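11R-lipoxygenase (Gersemia fruticosa, PDB 3VF1) probably adds molecular oxygen to polyunsaturated fatty acids as a calcium-dependent, non-heme iron dioxygenase of the lipoxygenase family. Local coordinates at residues P171-D176 and L439-G444; Y165-D170 and H535-P540. All blocks are in the same frame, centred on the assembly; numbering follows the deposited sequence.

Interaction 1 (P171-D176 and L439-G444); sequences PRYVQD and LIPTGG
Y173 and R172 reach across to I440 and P441, and the apolar part of the meeting falls mainly to the tyrosine. Its ring crosses I440 at the edge rather than over a face, with CE1 of Y173 3.9 Å from CG2 of I440. That methyl comes forward because it is the branch of I440 lying anti to the backbone N, while CG1 sits beside the N (chi1 -56°) and continues the chain elsewhere. Beyond the ring, OH of Y173 rests on the pyrrolidine, 3.7 Å from CD of P441.

P441 also opens a type II beta turn that ends at G444, closed by the bond from G444 N to P441 O at 3.0 Å. This turn links helix 428-438 to helix 445-449 in the helical lipoxygenase body, and I440 packs on V458 and M461 of helix 456-465. The I440 side chain lies about 7 Å from that of H397, an iron ligand, so the contact belongs to the outer surroundings of the metal site.

Y173 OH and the NH2 of R172 find polar partners outside the two segments: the hydroxyl is hydrogen-bonded to R436 O, and R172 NH2 to N437 OD1. Held in this way, the guanidinium spreads over the tyrosine hydroxyl, which stands 3.9 Å above its plane near the centre, while NH1 of R172 meets CB of P441 obliquely at 3.8 Å.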
loop_
_atom_site.group_PDB
_atom_site.type_symbol
_atom_site.label_atom_id
_atom_site.label_comp_id
_atom_site.label_asym_id
_atom_site.label_seq_id
_atom_site.Cartn_x
_atom_site.Cartn_y
_atom_site.Cartn_z
ATOM N N PRO A 171 -15.142 14.849 10.077
ATOM C CA PRO A 171 -15.394 14.348 11.435
ATOM C C PRO A 171 -15.399 12.824 11.537
ATOM O O PRO A 171 -15.093 12.286 12.602
ATOM C CB PRO A 171 -16.783 14.911 11.770
ATOM C CG PRO A 171 -17.391 15.275 10.460
ATOM C CD PRO A 171 -16.252 15.680 9.583
ATOM N N ARG A 172 -15.738 12.143 10.450
ATOM C CA ARG A 172 -15.767 10.686 10.449
ATOM C C ARG A 172 -14.400 10.088 10.774
ATOM O O ARG A 172 -14.316 8.982 11.305
ATOM C CB ARG A 172 -16.238 10.159 9.091
ATOM C CG ARG A 172 -17.697 10.436 8.774
ATOM C CD ARG A 172 -18.101 9.818 7.441
ATOM N NE ARG A 172 -17.315 10.356 6.333
ATOM C CZ ARG A 172 -17.394 9.928 5.077
ATOM N NH1 ARG A 172 -18.224 8.945 4.750
ATOM N NH2 ARG A 172 -16.638 10.484 4.142
ATOM N N TYR A 173 -13.331 10.821 10.464
ATOM C CA TYR A 173 -11.986 10.251 10.518
ATOM C C TYR A 173 -10.956 11.086 11.284
ATOM O O TYR A 173 -9.755 10.858 11.143
ATOM C CB TYR A 173 -11.479 10.022 9.095
ATOM C CG TYR A 173 -12.421 9.199 8.249
ATOM C CD1 TYR A 173 -12.614 7.848 8.510
ATOM C CD2 TYR A 173 -13.118 9.770 7.190
ATOM C CE1 TYR A 173 -13.475 7.088 7.745
ATOM C CE2 TYR A 173 -13.984 9.015 6.417
ATOM C CZ TYR A 173 -14.157 7.676 6.699
ATOM O OH TYR A 173 -15.017 6.920 5.938
ATOM N N VAL A 174 -11.408 12.039 12.093
ATOM C CA VAL A 174 -10.476 12.893 12.832
ATOM C C VAL A 174 -9.986 12.266 14.135
ATOM O O VAL A 174 -8.997 12.721 14.707
ATOM C CB VAL A 174 -11.078 14.284 13.167
ATOM C CG1 VAL A 174 -11.261 15.109 11.903
ATOM C CG2 VAL A 174 -12.387 14.149 13.940
ATOM N N GLN A 175 -10.665 11.222 14.600
ATOM C CA GLN A 175 -10.367 10.651 15.910
ATOM C C GLN A 175 -9.629 9.313 15.823
ATOM O O GLN A 175 -10.077 8.386 15.150
ATOM C CB GLN A 175 -11.659 10.486 16.711
ATOM C CG GLN A 175 -11.525 10.851 18.182
ATOM C CD GLN A 175 -12.861 11.181 18.826
ATOM O OE1 GLN A 175 -13.851 11.429 18.137
ATOM N NE2 GLN A 175 -12.893 11.188 20.154
ATOM N N ASP A 176 -8.494 9.234 16.514
ATOM C CA ASP A 176 -7.711 8.004 16.610
ATOM C C ASP A 176 -7.344 7.425 15.246
ATOM O O ASP A 176 -7.430 6.216 15.031
ATOM C CB ASP A 176 -8.463 6.960 17.439
ATOM C CG ASP A 176 -8.558 7.339 18.903
ATOM O OD1 ASP A 176 -7.646 8.033 19.394
ATOM O OD2 ASP A 176 -9.542 6.944 19.563
ATOM N N LEU A 439 -15.281 2.396 0.804
ATOM C CA LEU A 439 -14.698 1.204 1.415
ATOM C C LEU A 439 -14.938 1.160 2.918
ATOM O O LEU A 439 -15.514 0.207 3.442
ATOM C CB LEU A 439 -13.193 1.150 1.151
ATOM C CG LEU A 439 -12.739 0.827 -0.271
ATOM C CD1 LEU A 439 -11.222 0.935 -0.370
ATOM C CD2 LEU A 439 -13.203 -0.560 -0.692
ATOM N N ILE A 440 -14.493 2.208 3.603
ATOM C CA ILE A 440 -14.451 2.222 5.058
ATOM C C ILE A 440 -15.801 2.516 5.718
ATOM O O ILE A 440 -16.167 1.860 6.695
ATOM C CB ILE A 440 -13.419 3.252 5.553
ATOM C CG1 ILE A 440 -12.047 2.949 4.948
ATOM C CG2 ILE A 440 -13.348 3.246 7.070
ATOM C CD1 ILE A 440 -10.990 3.985 5.262
ATOM N N PRO A 441 -16.550 3.499 5.192
ATOM C CA PRO A 441 -17.770 3.908 5.896
ATOM C C PRO A 441 -18.876 2.862 5.817
ATOM O O PRO A 441 -18.736 1.864 5.110
ATOM C CB PRO A 441 -18.187 5.174 5.150
ATOM C CG PRO A 441 -17.686 4.967 3.771
ATOM C CD PRO A 441 -16.403 4.190 3.899
ATOM N N THR A 442 -19.964 3.090 6.546
ATOM C CA THR A 442 -21.124 2.212 6.470
ATOM C C THR A 442 -21.745 2.320 5.083
ATOM O O THR A 442 -21.939 3.419 4.565
ATOM C CB THR A 442 -22.175 2.569 7.537
ATOM O OG1 THR A 442 -22.504 3.961 7.444
ATOM C CG2 THR A 442 -21.644 2.267 8.931
ATOM N N GLY A 443 -22.051 1.173 4.486
ATOM C CA GLY A 443 -22.534 1.130 3.119
ATOM C C GLY A 443 -21.410 0.821 2.150
ATOM O O GLY A 443 -21.649 0.559 0.971
ATOM N N GLY A 444 -20.178 0.849 2.648
ATOM C CA GLY A 444 -19.014 0.569 1.826
ATOM C C GLY A 444 -18.783 -0.918 1.637
ATOM O O GLY A 444 -19.518 -1.745 2.176
#

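Interaction 2 (Y165-D170 and H535-P540); sequences YKWGTD and HENGYP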
loop_
_atom_site.group_PDB
_atom_site.type_symbol
_atom_site.label_atom_id
_atom_site.label_comp_id
_atom_site.label_asym_id
_atom_site.label_seq_id
_atom_site.Cartn_x
_atom_site.Cartn_y
_atom_site.Cartn_z
ATOM N N TYR A 165 -3.248 21.596 -0.602
ATOM C CA TYR A 165 -3.150 20.353 0.154
ATOM C C TYR A 165 -3.195 20.606 1.658
ATOM O O TYR A 165 -2.161 20.743 2.307
ATOM C CB TYR A 165 -1.864 19.615 -0.224
ATOM C CG TYR A 165 -1.780 19.270 -1.696
ATOM C CD1 TYR A 165 -2.388 18.128 -2.197
ATOM C CD2 TYR A 165 -1.097 20.090 -2.583
ATOM C CE1 TYR A 165 -2.317 17.810 -3.543
ATOM C CE2 TYR A 165 -1.018 19.781 -3.929
ATOM C CZ TYR A 165 -1.629 18.640 -4.403
ATOM O OH TYR A 165 -1.558 18.328 -5.742
ATOM N N LYS A 166 -4.406 20.663 2.202
ATOM C CA LYS A 166 -4.608 20.897 3.627
ATOM C C LYS A 166 -4.854 19.579 4.349
ATOM O O LYS A 166 -5.150 18.565 3.717
ATOM C CB LYS A 166 -5.812 21.817 3.841
ATOM C CG LYS A 166 -5.801 23.079 2.988
ATOM C CD LYS A 166 -5.314 24.292 3.766
ATOM C CE LYS A 166 -3.949 24.054 4.389
ATOM N NZ LYS A 166 -3.326 25.325 4.861
ATOM N N TRP A 167 -4.731 19.596 5.673
ATOM C CA TRP A 167 -5.068 18.432 6.484
ATOM C C TRP A 167 -6.579 18.353 6.686
ATOM O O TRP A 167 -7.195 19.278 7.211
ATOM C CB TRP A 167 -4.366 18.493 7.842
ATOM C CG TRP A 167 -2.877 18.370 7.758
ATOM C CD1 TRP A 167 -1.960 19.358 7.963
ATOM C CD2 TRP A 167 -2.131 17.188 7.444
ATOM N NE1 TRP A 167 -0.688 18.866 7.798
ATOM C CE2 TRP A 167 -0.765 17.535 7.479
ATOM C CE3 TRP A 167 -2.484 15.871 7.138
ATOM C CZ2 TRP A 167 0.245 16.613 7.220
ATOM C CZ3 TRP A 167 -1.477 14.956 6.881
ATOM C CH2 TRP A 167 -0.129 15.331 6.923
ATOM N N GLY A 168 -7.170 17.240 6.261
ATOM C CA GLY A 168 -8.607 17.051 6.350
ATOM C C GLY A 168 -9.150 17.108 7.765
ATOM O O GLY A 168 -8.449 16.798 8.729
ATOM N N THR A 169 -10.412 17.509 7.885
ATOM C CA THR A 169 -11.085 17.576 9.178
ATOM C C THR A 169 -12.414 16.825 9.156
ATOM O O THR A 169 -13.245 16.995 10.049
ATOM C CB THR A 169 -11.348 19.033 9.602
ATOM O OG1 THR A 169 -11.959 19.744 8.518
ATOM C CG2 THR A 169 -10.048 19.720 9.990
ATOM N N ASP A 170 -12.614 15.999 8.132
ATOM C CA ASP A 170 -13.803 15.158 8.044
ATOM C C ASP A 170 -14.052 14.472 9.387
ATOM O O ASP A 170 -13.279 13.605 9.795
ATOM C CB ASP A 170 -13.622 14.105 6.949
ATOM C CG ASP A 170 -14.859 13.249 6.745
ATOM O OD1 ASP A 170 -15.728 13.229 7.642
ATOM O OD2 ASP A 170 -14.959 12.590 5.688
ATOM N N HIS A 535 4.958 14.855 12.416
ATOM C CA HIS A 535 4.922 14.625 13.855
ATOM C C HIS A 535 3.711 15.287 14.502
ATOM O O HIS A 535 3.132 14.753 15.447
ATOM C CB HIS A 535 6.200 15.157 14.507
ATOM C CG HIS A 535 6.177 15.109 16.002
ATOM N ND1 HIS A 535 6.630 14.022 16.720
ATOM C CD2 HIS A 535 5.749 16.010 16.917
ATOM C CE1 HIS A 535 6.487 14.258 18.011
ATOM N NE2 HIS A 535 5.953 15.458 18.158
ATOM N N GLU A 536 3.329 16.451 13.987
ATOM C CA GLU A 536 2.274 17.250 14.602
ATOM C C GLU A 536 0.890 16.929 14.049
ATOM O O GLU A 536 -0.065 16.776 14.809
ATOM C CB GLU A 536 2.575 18.740 14.420
ATOM C CG GLU A 536 3.842 19.195 15.130
ATOM C CD GLU A 536 4.176 20.650 14.863
ATOM O OE1 GLU A 536 3.537 21.255 13.975
ATOM O OE2 GLU A 536 5.076 21.189 15.541
ATOM N N ASN A 537 0.783 16.825 12.727
ATOM C CA ASN A 537 -0.512 16.627 12.082
ATOM C C ASN A 537 -0.661 15.267 11.403
ATOM O O ASN A 537 -1.769 14.742 11.295
ATOM C CB ASN A 537 -0.761 17.739 11.061
ATOM C CG ASN A 537 -0.683 19.122 11.678
ATOM O OD1 ASN A 537 -1.610 19.563 12.358
ATOM N ND2 ASN A 537 0.424 19.816 11.439
ATOM N N GLY A 538 0.450 14.702 10.942
ATOM C CA GLY A 538 0.418 13.438 10.230
ATOM C C GLY A 538 0.054 12.258 11.111
ATOM O O GLY A 538 -0.670 11.356 10.683
ATOM N N TYR A 539 0.551 12.259 12.344
ATOM C CA TYR A 539 0.361 11.126 13.239
ATOM C C TYR A 539 0.076 11.569 14.667
ATOM O O TYR A 539 0.919 11.409 15.549
ATOM C CB TYR A 539 1.599 10.228 13.211
ATOM C CG TYR A 539 1.955 9.751 11.821
ATOM C CD1 TYR A 539 1.314 8.657 11.258
ATOM C CD2 TYR A 539 2.923 10.400 11.070
ATOM C CE1 TYR A 539 1.631 8.218 9.987
ATOM C CE2 TYR A 539 3.249 9.970 9.798
ATOM C CZ TYR A 539 2.599 8.877 9.261
ATOM O OH TYR A 539 2.919 8.446 7.993
ATOM N N PRO A 540 -1.122 12.126 14.901
ATOM C CA PRO A 540 -1.526 12.520 16.255
ATOM C C PRO A 540 -1.486 11.333 17.213
ATOM O O PRO A 540 -1.811 10.214 16.815
ATOM C CB PRO A 540 -2.960 13.032 16.066
ATOM C CG PRO A 540 -3.409 12.478 14.754
ATOM C CD PRO A 540 -2.184 12.370 13.912
#
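One face of the W167 indole is covered by N537 and G538 at the end of helix 525-538, while at the rim of the ring NE1 of W167 is hydrogen-bonded to D533 OD1. CB of N537 stands over the five-membered ring, 3.5 Å from its centroid and only 14° off the normal, which makes a CH-pi contact. The asparagine amide is turned 25° from the indole plane. N of G538 lies above the same face, offset toward the rim, and CA of G538 comes to 3.8 Å from CH2 of W167. With CG anti to the carbonyl carbon (chi1 -67°), the indole is laid against the end of the helix, and it also touches V405 and R409 of helix 369-410.

The same D533 oxygen, one turn earlier on helix 525-538, is hydrogen-bonded to N537 ND2 as well. Putting a leucine at W167 would probably cost D533 its indole N-H partner and leave N537 CB without an aromatic face to lie on. The contact thus joins a loop to a helix terminus through dispersion and CH-pi attraction, while the shared acceptor is likely to restrict rotation of both the indole and the amide.

How the interactions relate
Both interactions fix one connection, the long loop after helix 148-164, to the helical body, showing how consecutive parts of a loop can be held by different means. Interaction 2 lies away from the iron site and sets an indole face against the end of helix 525-538; interaction 1 sets a tyrosine and an arginine against I440 and the proline that begins a turn closer to the iron. Each is partly buried: Y173 and I440 inside and R172 exposed in interaction 1, G538 buried and W167 and N537 partly exposed in interaction 2. Their centres are 15 Å apart, yet CG1 of V174 packs at 3.3 Å on O of T169, and D170 OD2 is salt-bridged to R172 NH2.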